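Local coordinates for lipoprotein (PDB 7ADK) that is probably a surface peptidase of the mycoplasma DUF31 family (clan PA), consistent with a role in cleaving host proteins such as immunoglobulins, at residues 200-205 against 230-235; 272-277 against 630-635; 304-309 against 404-409. One frame throughout, in Å; residues are numbered along the deposited sequence.

Contact 1. Residues 200-205 against 230-235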
loop_
_atom_site.group_PDB
_atom_site.type_symbol
_atom_site.label_atom_id
_atom_site.label_comp_id
_atom_site.label_asym_id
_atom_site.label_seq_id
_atom_site.Cartn_x
_atom_site.Cartn_y
_atom_site.Cartn_z
ATOM N N ASN B 200 19.104 -18.585 -39.827
ATOM C CA ASN B 200 20.203 -19.213 -40.577
ATOM C C ASN B 200 21.119 -20.082 -39.685
ATOM O O ASN B 200 21.390 -19.759 -38.529
ATOM C CB ASN B 200 20.994 -18.140 -41.349
ATOM C CG ASN B 200 21.551 -17.040 -40.464
ATOM O OD1 ASN B 200 20.817 -16.254 -39.895
ATOM N ND2 ASN B 200 22.846 -16.941 -40.339
ATOM N N SER B 201 21.585 -21.214 -40.220
ATOM C CA SER B 201 22.080 -22.349 -39.442
ATOM C C SER B 201 23.313 -22.968 -40.109
ATOM O O SER B 201 23.509 -22.821 -41.317
ATOM C CB SER B 201 20.948 -23.373 -39.293
ATOM O OG SER B 201 19.891 -22.886 -38.478
ATOM N N ILE B 202 24.150 -23.652 -39.333
ATOM C CA ILE B 202 25.426 -24.240 -39.769
ATOM C C ILE B 202 25.333 -25.774 -39.745
ATOM O O ILE B 202 24.542 -26.349 -39.002
ATOM C CB ILE B 202 26.599 -23.629 -38.962
ATOM C CG1 ILE B 202 26.702 -22.097 -39.155
ATOM C CG2 ILE B 202 27.952 -24.269 -39.274
ATOM C CD1 ILE B 202 26.985 -21.595 -40.572
ATOM N N ASN B 203 26.077 -26.434 -40.632
ATOM C CA ASN B 203 26.056 -27.879 -40.866
ATOM C C ASN B 203 26.695 -28.716 -39.728
ATOM O O ASN B 203 27.122 -28.189 -38.705
ATOM C CB ASN B 203 26.723 -28.145 -42.232
ATOM C CG ASN B 203 28.215 -27.841 -42.270
ATOM O OD1 ASN B 203 28.741 -27.013 -41.545
ATOM N ND2 ASN B 203 28.945 -28.509 -43.111
ATOM N N LEU B 204 26.738 -30.037 -39.913
ATOM C CA LEU B 204 27.191 -31.058 -38.952
ATOM C C LEU B 204 28.700 -31.017 -38.580
ATOM O O LEU B 204 29.101 -31.582 -37.567
ATOM C CB LEU B 204 26.785 -32.403 -39.574
ATOM C CG LEU B 204 26.973 -33.661 -38.723
ATOM C CD1 LEU B 204 26.251 -33.572 -37.387
ATOM C CD2 LEU B 204 26.433 -34.854 -39.490
ATOM N N LYS B 205 29.534 -30.388 -39.410
ATOM C CA LYS B 205 30.950 -30.085 -39.132
ATOM C C LYS B 205 31.032 -28.923 -38.124
ATOM O O LYS B 205 30.035 -28.493 -37.555
ATOM C CB LYS B 205 31.633 -29.772 -40.492
ATOM C CG LYS B 205 33.141 -30.082 -40.608
ATOM C CD LYS B 205 34.139 -28.905 -40.614
ATOM C CE LYS B 205 33.939 -27.899 -41.752
ATOM N NZ LYS B 205 34.833 -26.730 -41.623
ATOM N N ASP B 230 24.281 -14.353 -29.958
ATOM C CA ASP B 230 24.975 -14.214 -31.248
ATOM C C ASP B 230 25.529 -15.511 -31.853
ATOM O O ASP B 230 25.701 -15.584 -33.071
ATOM C CB ASP B 230 26.102 -13.176 -31.171
ATOM C CG ASP B 230 25.585 -11.752 -31.369
ATOM O OD1 ASP B 230 24.455 -11.470 -30.924
ATOM O OD2 ASP B 230 26.282 -10.947 -32.020
ATOM N N THR B 231 25.779 -16.566 -31.070
ATOM C CA THR B 231 26.269 -17.847 -31.607
ATOM C C THR B 231 27.519 -17.665 -32.494
ATOM O O THR B 231 28.559 -17.215 -32.024
ATOM C CB THR B 231 25.124 -18.661 -32.255
ATOM O OG1 THR B 231 24.563 -18.010 -33.372
ATOM C CG2 THR B 231 23.988 -18.972 -31.303
ATOM N N TYR B 232 27.427 -18.052 -33.761
ATOM C CA TYR B 232 28.539 -18.289 -34.670
ATOM C C TYR B 232 28.028 -18.156 -36.115
ATOM O O TYR B 232 26.848 -18.386 -36.386
ATOM C CB TYR B 232 29.064 -19.703 -34.360
ATOM C CG TYR B 232 27.981 -20.763 -34.185
ATOM C CD1 TYR B 232 27.311 -21.288 -35.301
ATOM C CD2 TYR B 232 27.577 -21.145 -32.893
ATOM C CE1 TYR B 232 26.241 -22.187 -35.133
ATOM C CE2 TYR B 232 26.496 -22.025 -32.723
ATOM C CZ TYR B 232 25.842 -22.567 -33.837
ATOM O OH TYR B 232 24.808 -23.425 -33.650
ATOM N N TYR B 233 28.894 -17.817 -37.069
ATOM C CA TYR B 233 28.607 -17.989 -38.499
ATOM C C TYR B 233 29.909 -18.296 -39.236
ATOM O O TYR B 233 30.896 -17.577 -39.083
ATOM C CB TYR B 233 27.900 -16.765 -39.087
ATOM C CG TYR B 233 27.501 -16.952 -40.535
ATOM C CD1 TYR B 233 26.353 -17.704 -40.847
ATOM C CD2 TYR B 233 28.299 -16.428 -41.570
ATOM C CE1 TYR B 233 25.997 -17.908 -42.194
ATOM C CE2 TYR B 233 27.945 -16.638 -42.917
ATOM C CZ TYR B 233 26.786 -17.371 -43.233
ATOM O OH TYR B 233 26.427 -17.566 -44.525
ATOM N N ASN B 234 29.936 -19.395 -39.994
ATOM C CA ASN B 234 31.191 -20.084 -40.302
ATOM C C ASN B 234 31.398 -20.427 -41.782
ATOM O O ASN B 234 32.349 -21.134 -42.094
ATOM C CB ASN B 234 31.317 -21.330 -39.414
ATOM C CG ASN B 234 31.288 -21.050 -37.925
ATOM O OD1 ASN B 234 30.292 -20.622 -37.380
ATOM N ND2 ASN B 234 32.355 -21.299 -37.219
ATOM N N ALA B 235 30.582 -19.921 -42.710
ATOM C CA ALA B 235 30.733 -20.257 -44.128
ATOM C C ALA B 235 32.115 -19.849 -44.701
ATOM O O ALA B 235 32.693 -20.585 -45.494
ATOM C CB ALA B 235 29.568 -19.631 -44.907
#

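Contact 2. Residues 272-277 against 630-635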
loop_
_atom_site.group_PDB
_atom_site.type_symbol
_atom_site.label_atom_id
_atom_site.label_comp_id
_atom_site.label_asym_id
_atom_site.label_seq_id
_atom_site.Cartn_x
_atom_site.Cartn_y
_atom_site.Cartn_z
ATOM N N LEU B 272 13.578 0.199 5.337
ATOM C CA LEU B 272 15.042 0.340 5.304
ATOM C C LEU B 272 15.716 -0.726 6.177
ATOM O O LEU B 272 15.514 -0.738 7.382
ATOM C CB LEU B 272 15.454 1.718 5.847
ATOM C CG LEU B 272 14.803 2.930 5.179
ATOM C CD1 LEU B 272 15.302 4.204 5.853
ATOM C CD2 LEU B 272 15.072 2.961 3.683
ATOM N N GLY B 273 16.579 -1.570 5.620
ATOM C CA GLY B 273 17.303 -2.570 6.408
ATOM C C GLY B 273 18.418 -2.014 7.309
ATOM O O GLY B 273 18.472 -2.374 8.481
ATOM N N ARG B 274 19.312 -1.167 6.782
ATOM C CA ARG B 274 20.585 -0.750 7.412
ATOM C C ARG B 274 21.102 0.593 6.894
ATOM O O ARG B 274 20.648 1.070 5.861
ATOM C CB ARG B 274 21.672 -1.847 7.265
ATOM C CG ARG B 274 22.238 -2.019 5.844
ATOM C CD ARG B 274 23.580 -2.742 5.829
ATOM N NE ARG B 274 24.162 -2.864 4.475
ATOM C CZ ARG B 274 25.314 -3.438 4.167
ATOM N NH1 ARG B 274 25.791 -3.411 2.965
ATOM N NH2 ARG B 274 26.036 -4.093 5.013
ATOM N N ASN B 275 22.092 1.167 7.568
ATOM C CA ASN B 275 22.585 2.521 7.298
ATOM C C ASN B 275 23.226 2.684 5.908
ATOM O O ASN B 275 23.062 3.696 5.242
ATOM C CB ASN B 275 23.542 2.901 8.435
ATOM C CG ASN B 275 23.723 4.400 8.538
ATOM O OD1 ASN B 275 24.356 5.047 7.723
ATOM N ND2 ASN B 275 23.187 5.007 9.565
ATOM N N GLU B 276 23.922 1.668 5.418
ATOM C CA GLU B 276 24.537 1.704 4.085
ATOM C C GLU B 276 23.492 1.651 2.957
ATOM O O GLU B 276 23.801 1.940 1.811
ATOM C CB GLU B 276 25.585 0.599 3.914
ATOM C CG GLU B 276 26.557 0.382 5.085
ATOM C CD GLU B 276 27.188 1.655 5.691
ATOM O OE1 GLU B 276 27.550 2.609 4.969
ATOM O OE2 GLU B 276 27.352 1.702 6.929
ATOM N N LYS B 277 22.235 1.296 3.273
ATOM C CA LYS B 277 21.097 1.320 2.339
ATOM C C LYS B 277 20.366 2.650 2.392
ATOM O O LYS B 277 20.023 3.193 1.360
ATOM C CB LYS B 277 20.092 0.201 2.636
ATOM C CG LYS B 277 20.681 -1.203 2.601
ATOM C CD LYS B 277 19.666 -2.329 2.891
ATOM C CE LYS B 277 18.942 -2.907 1.665
ATOM N NZ LYS B 277 19.698 -4.010 1.012
ATOM N N ASP B 630 28.530 -6.711 -0.876
ATOM C CA ASP B 630 27.092 -6.562 -0.958
ATOM C C ASP B 630 26.760 -5.811 -2.233
ATOM O O ASP B 630 27.505 -4.927 -2.637
ATOM C CB ASP B 630 26.626 -5.707 0.220
ATOM C CG ASP B 630 26.721 -6.401 1.569
ATOM O OD1 ASP B 630 26.155 -7.500 1.693
ATOM O OD2 ASP B 630 27.248 -5.818 2.542
ATOM N N SER B 631 25.620 -6.071 -2.841
ATOM C CA SER B 631 25.021 -5.099 -3.740
ATOM C C SER B 631 23.927 -4.344 -2.992
ATOM O O SER B 631 23.006 -4.933 -2.427
ATOM C CB SER B 631 24.509 -5.751 -5.016
ATOM O OG SER B 631 25.543 -6.387 -5.741
ATOM N N LEU B 632 24.003 -3.023 -2.996
ATOM C CA LEU B 632 23.011 -2.122 -2.419
ATOM C C LEU B 632 22.234 -1.472 -3.545
ATOM O O LEU B 632 22.824 -0.843 -4.414
ATOM C CB LEU B 632 23.657 -1.027 -1.550
ATOM C CG LEU B 632 24.373 -1.435 -0.261
ATOM C CD1 LEU B 632 23.561 -2.456 0.494
ATOM C CD2 LEU B 632 25.786 -1.951 -0.473
ATOM N N TYR B 633 20.915 -1.603 -3.526
ATOM C CA TYR B 633 20.072 -0.785 -4.374
ATOM C C TYR B 633 18.742 -0.381 -3.716
ATOM O O TYR B 633 17.681 -0.694 -4.237
ATOM C CB TYR B 633 19.987 -1.308 -5.839
ATOM C CG TYR B 633 20.098 -2.781 -6.111
ATOM C CD1 TYR B 633 21.347 -3.395 -6.246
ATOM C CD2 TYR B 633 18.940 -3.530 -6.284
ATOM C CE1 TYR B 633 21.433 -4.782 -6.464
ATOM C CE2 TYR B 633 19.031 -4.921 -6.386
ATOM C CZ TYR B 633 20.276 -5.565 -6.425
ATOM O OH TYR B 633 20.357 -6.921 -6.279
ATOM N N ILE B 634 18.779 0.342 -2.573
ATOM C CA ILE B 634 17.667 1.272 -2.244
ATOM C C ILE B 634 17.859 2.441 -3.159
ATOM O O ILE B 634 18.440 3.465 -2.840
ATOM C CB ILE B 634 17.520 1.818 -0.810
ATOM C CG1 ILE B 634 17.314 0.650 0.136
ATOM C CG2 ILE B 634 16.277 2.737 -0.716
ATOM C CD1 ILE B 634 16.976 1.074 1.566
ATOM N N VAL B 635 17.391 2.200 -4.344
ATOM C CA VAL B 635 17.389 3.105 -5.459
ATOM C C VAL B 635 16.186 2.738 -6.269
ATOM O O VAL B 635 15.616 1.656 -6.128
ATOM C CB VAL B 635 18.652 3.001 -6.320
ATOM C CG1 VAL B 635 19.894 3.590 -5.660
ATOM C CG2 VAL B 635 18.967 1.556 -6.617
#

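Contact 3. Residues 304-309 against 404-409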
loop_
_atom_site.group_PDB
_atom_site.type_symbol
_atom_site.label_atom_id
_atom_site.label_comp_id
_atom_site.label_asym_id
_atom_site.label_seq_id
_atom_site.Cartn_x
_atom_site.Cartn_y
_atom_site.Cartn_z
ATOM N N PHE B 304 3.201 3.618 -31.919
ATOM C CA PHE B 304 2.470 2.388 -31.603
ATOM C C PHE B 304 1.389 2.076 -32.642
ATOM O O PHE B 304 1.154 0.907 -32.942
ATOM C CB PHE B 304 1.896 2.458 -30.180
ATOM C CG PHE B 304 1.182 1.220 -29.654
ATOM C CD1 PHE B 304 1.585 -0.082 -30.019
ATOM C CD2 PHE B 304 0.157 1.377 -28.708
ATOM C CE1 PHE B 304 0.970 -1.206 -29.446
ATOM C CE2 PHE B 304 -0.449 0.256 -28.124
ATOM C CZ PHE B 304 -0.043 -1.036 -28.492
ATOM N N THR B 305 0.758 3.074 -33.265
ATOM C CA THR B 305 -0.190 2.824 -34.360
ATOM C C THR B 305 0.460 2.531 -35.710
ATOM O O THR B 305 -0.119 1.755 -36.467
ATOM C CB THR B 305 -1.283 3.878 -34.512
ATOM O OG1 THR B 305 -0.804 5.174 -34.703
ATOM C CG2 THR B 305 -2.256 3.843 -33.334
ATOM N N ILE B 306 1.673 3.012 -36.000
ATOM C CA ILE B 306 2.480 2.520 -37.133
ATOM C C ILE B 306 2.854 1.043 -36.924
ATOM O O ILE B 306 2.660 0.226 -37.825
ATOM C CB ILE B 306 3.722 3.414 -37.362
ATOM C CG1 ILE B 306 3.284 4.814 -37.844
ATOM C CG2 ILE B 306 4.686 2.793 -38.386
ATOM C CD1 ILE B 306 4.380 5.874 -37.747
ATOM N N TYR B 307 3.286 0.660 -35.718
ATOM C CA TYR B 307 3.508 -0.742 -35.340
ATOM C C TYR B 307 2.227 -1.589 -35.490
ATOM O O TYR B 307 2.245 -2.649 -36.122
ATOM C CB TYR B 307 4.080 -0.796 -33.914
ATOM C CG TYR B 307 4.101 -2.187 -33.307
ATOM C CD1 TYR B 307 2.978 -2.646 -32.592
ATOM C CD2 TYR B 307 5.208 -3.034 -33.486
ATOM C CE1 TYR B 307 2.951 -3.951 -32.075
ATOM C CE2 TYR B 307 5.183 -4.345 -32.971
ATOM C CZ TYR B 307 4.054 -4.803 -32.260
ATOM O OH TYR B 307 4.018 -6.060 -31.746
ATOM N N LYS B 308 1.081 -1.099 -34.985
ATOM C CA LYS B 308 -0.237 -1.737 -35.172
ATOM C C LYS B 308 -0.611 -1.862 -36.653
ATOM O O LYS B 308 -1.248 -2.845 -37.009
ATOM C CB LYS B 308 -1.338 -1.027 -34.349
ATOM C CG LYS B 308 -1.253 -1.354 -32.840
ATOM C CD LYS B 308 -1.708 -0.266 -31.840
ATOM C CE LYS B 308 -3.184 0.137 -31.868
ATOM N NZ LYS B 308 -3.538 1.067 -30.766
ATOM N N ASP B 309 -0.200 -0.951 -37.533
ATOM C CA ASP B 309 -0.449 -1.054 -38.978
ATOM C C ASP B 309 0.380 -2.162 -39.669
ATOM O O ASP B 309 -0.149 -2.933 -40.478
ATOM C CB ASP B 309 -0.207 0.303 -39.660
ATOM C CG ASP B 309 -0.917 0.437 -41.007
ATOM O OD1 ASP B 309 -1.808 -0.383 -41.325
ATOM O OD2 ASP B 309 -0.609 1.393 -41.747
ATOM N N LYS B 404 -5.306 7.717 -40.875
ATOM C CA LYS B 404 -6.412 8.609 -40.463
ATOM C C LYS B 404 -6.474 8.763 -38.936
ATOM O O LYS B 404 -6.746 9.850 -38.438
ATOM C CB LYS B 404 -7.739 8.084 -41.045
ATOM C CG LYS B 404 -8.930 9.021 -40.810
ATOM C CD LYS B 404 -10.256 8.460 -41.330
ATOM C CE LYS B 404 -10.749 7.279 -40.507
ATOM N NZ LYS B 404 -12.090 6.827 -40.910
ATOM N N GLU B 405 -6.170 7.715 -38.179
ATOM C CA GLU B 405 -6.036 7.813 -36.719
ATOM C C GLU B 405 -4.830 8.698 -36.326
ATOM O O GLU B 405 -4.962 9.580 -35.485
ATOM C CB GLU B 405 -5.993 6.392 -36.135
ATOM C CG GLU B 405 -6.013 6.374 -34.605
ATOM C CD GLU B 405 -6.609 5.085 -34.014
ATOM O OE1 GLU B 405 -7.510 5.182 -33.153
ATOM O OE2 GLU B 405 -6.207 3.964 -34.403
ATOM N N ILE B 406 -3.700 8.576 -37.027
ATOM C CA ILE B 406 -2.513 9.439 -36.885
ATOM C C ILE B 406 -2.818 10.886 -37.279
ATOM O O ILE B 406 -2.301 11.807 -36.658
ATOM C CB ILE B 406 -1.327 8.867 -37.703
ATOM C CG1 ILE B 406 -0.832 7.551 -37.070
ATOM C CG2 ILE B 406 -0.148 9.844 -37.821
ATOM C CD1 ILE B 406 -0.036 6.663 -38.028
ATOM N N GLU B 407 -3.693 11.122 -38.254
ATOM C CA GLU B 407 -4.155 12.474 -38.598
ATOM C C GLU B 407 -4.972 13.094 -37.448
ATOM O O GLU B 407 -4.827 14.283 -37.174
ATOM C CB GLU B 407 -4.949 12.438 -39.918
ATOM C CG GLU B 407 -5.405 13.795 -40.481
ATOM C CD GLU B 407 -4.289 14.644 -41.105
ATOM O OE1 GLU B 407 -3.093 14.374 -40.927
ATOM O OE2 GLU B 407 -4.609 15.605 -41.805
ATOM N N LYS B 408 -5.771 12.294 -36.726
ATOM C CA LYS B 408 -6.445 12.717 -35.493
ATOM C C LYS B 408 -5.448 12.960 -34.355
ATOM O O LYS B 408 -5.503 14.007 -33.721
ATOM C CB LYS B 408 -7.557 11.734 -35.097
ATOM C CG LYS B 408 -8.332 12.240 -33.876
ATOM C CD LYS B 408 -9.408 11.268 -33.413
ATOM C CE LYS B 408 -9.991 11.713 -32.077
ATOM N NZ LYS B 408 -10.849 10.700 -31.454
ATOM N N TYR B 409 -4.509 12.052 -34.111
ATOM C CA TYR B 409 -3.459 12.235 -33.100
ATOM C C TYR B 409 -2.630 13.497 -33.335
ATOM O O TYR B 409 -2.438 14.283 -32.415
ATOM C CB TYR B 409 -2.532 11.015 -33.084
ATOM C CG TYR B 409 -3.132 9.695 -32.648
ATOM C CD1 TYR B 409 -4.364 9.620 -31.968
ATOM C CD2 TYR B 409 -2.387 8.527 -32.861
ATOM C CE1 TYR B 409 -4.835 8.390 -31.482
ATOM C CE2 TYR B 409 -2.868 7.297 -32.395
ATOM C CZ TYR B 409 -4.086 7.221 -31.695
ATOM O OH TYR B 409 -4.551 6.029 -31.241
#

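Contact 1. Residues 200-205 against 230-235
This is a small loop-to-loop contact at the surface, built almost wholly from van der Waals packing. It joins the loop after helix 176-192 to the loop after helix 220-226. Ile202 carries it. Its CG1 stands on the backbone N side, trans to the carbonyl carbon (chi1 -60°), and meets the edge of the Tyr232 ring in plane, 4.0 Å from Tyr232 CD1. The two side chains pass one another running opposite ways. Ile202 CD1, beyond CG1 (chi2 -62°), comes within 3.7 Å of Asn234 N. The same methyl is 4.0 Å from Tyr233 CD1, with Ile202 and Tyr233 crossing nearly at right angles. Asn200 adds the second touch on Tyr233. Its ND2 is 3.6 Å from Tyr233 CD1, and the amide plane is turned 61° from the ring. Asn200 ND2 has its hydrogen bond with Thr241 OG1; against Tyr233 it makes a van der Waals contact. Asn234 sends its ND2 out of the contact, to Glu206 OE2. Thr231 CB lies over one face of the Tyr232 ring, toward the rim. Tyr232 also stacks on Phe220 of helix 220-226. Further along, Asp230 rests on helix 715-719 through Phe716 and Ile717.

Contact 2. Residues 272-277 against 630-635
Asp630 OD2 is the best-held polar atom. Two nitrogens hold it well, Arg274 NH1 and, in a second salt bridge, Lys693 NZ; Arg274 NH2 adds a weak third bond. The bond from Arg274 NH1 to Asp630 OD2 is 2.8 Å long but bent, with an N-H...O angle of 134°. The guanidinium and carboxylate planes stand at 90° to each other, and NH1 comes from above the carboxylate plane. Two positive partners would tend to keep Asp630 ionised. CG of Arg274 takes the crowded place between N and C (chi1 72°), and the chain then runs straight out to the guanidinium. Glu276 CG lies over one face of that group, while Glu276 OE1 turns to Lys591 in a salt bridge. Leu632 meets the guanidinium edge, with CD1 3.5 Å from Arg274 NH1. That methyl also packs against the aliphatic part of Lys277, 3.8 Å from Lys277 CG. The Lys277 chain then bends twice, and its NZ bonds to Asn667 O. At the other end of the contact, Ile634 CD1 sits 3.4 Å from both Lys277 CB and Leu272 CD2. Ile634 is the centre of an inverse gamma turn, and its side chain points toward 272-277. The contact is buried. Strand 761-765 lies next to 630-635: Leu632 is hydrogen-bonded to Arg764 through the backbone, and Ser631 and Tyr633 lie on Val763.

Contact 3. Residues 304-309 against 404-409
Two antiparallel helices pack side by side here: 304-309, part of helix 299-313, and 404-409, part of helix 402-412. Over these short segments the axes approach to 10.5 Å, with N-to-C directions 176° apart. Both belong to the sequence region of the mycoplasma peptidase family, and the pair lies near the surface. The apolar pair is Ile306 and Ile406. Ile306 CG1 meets Ile406 CD1 at 3.8 Å, the two side chains crossing nearly at right angles. Ile406 also makes a van der Waals contact with the Thr305 hydroxyl, 3.4 Å from CG1 to Thr305 OG1, as the two side chains pass running opposite ways. The two polar groups at the interface, Thr305 OG1 and Glu405 OE2, bond within their own helices. Thr305 OG1 takes the crowded place between N and C (chi1 57°) and bonds to the carbonyls of Gln301 and Thr302. Glu405 OE2 takes a hydrogen bond from Gln402 NE2. Lys308 NZ and Glu405 OE2 carry opposite charges but stay 5.4 Å apart, without a salt bridge. The aromatic contact involves Tyr409, whose ring has Glu405 O above one face near the rim. Thr305 reaches it tip to tip: its CG2 meets the ring edge near the plane, 3.6 Å from Tyr409 CE2.

Overall arrangement
The three contacts lie in separate parts of the chain and touch nowhere. Their centres are 40 to 45 Å apart. Contact 1 comes first and closes before the others open. Contact 2 then joins 272-277 to 630-635, and contact 3 is nested within the chain that contact 2 closes off. Contact 2 is the most central, about 18 Å from the centre of the chain, and it ties residues preceding strand 289-293 to the backbone beside strand 761-765. Contact 3 lies on the opposite side of that centre and pairs two helices. Contact 1 is peripheral, between loops that follow helices 176-192 and 220-226. Contact 2 ties distant parts of the sequence together in the interior, with a buried salt bridge, while contacts 1 and 3 join surface elements.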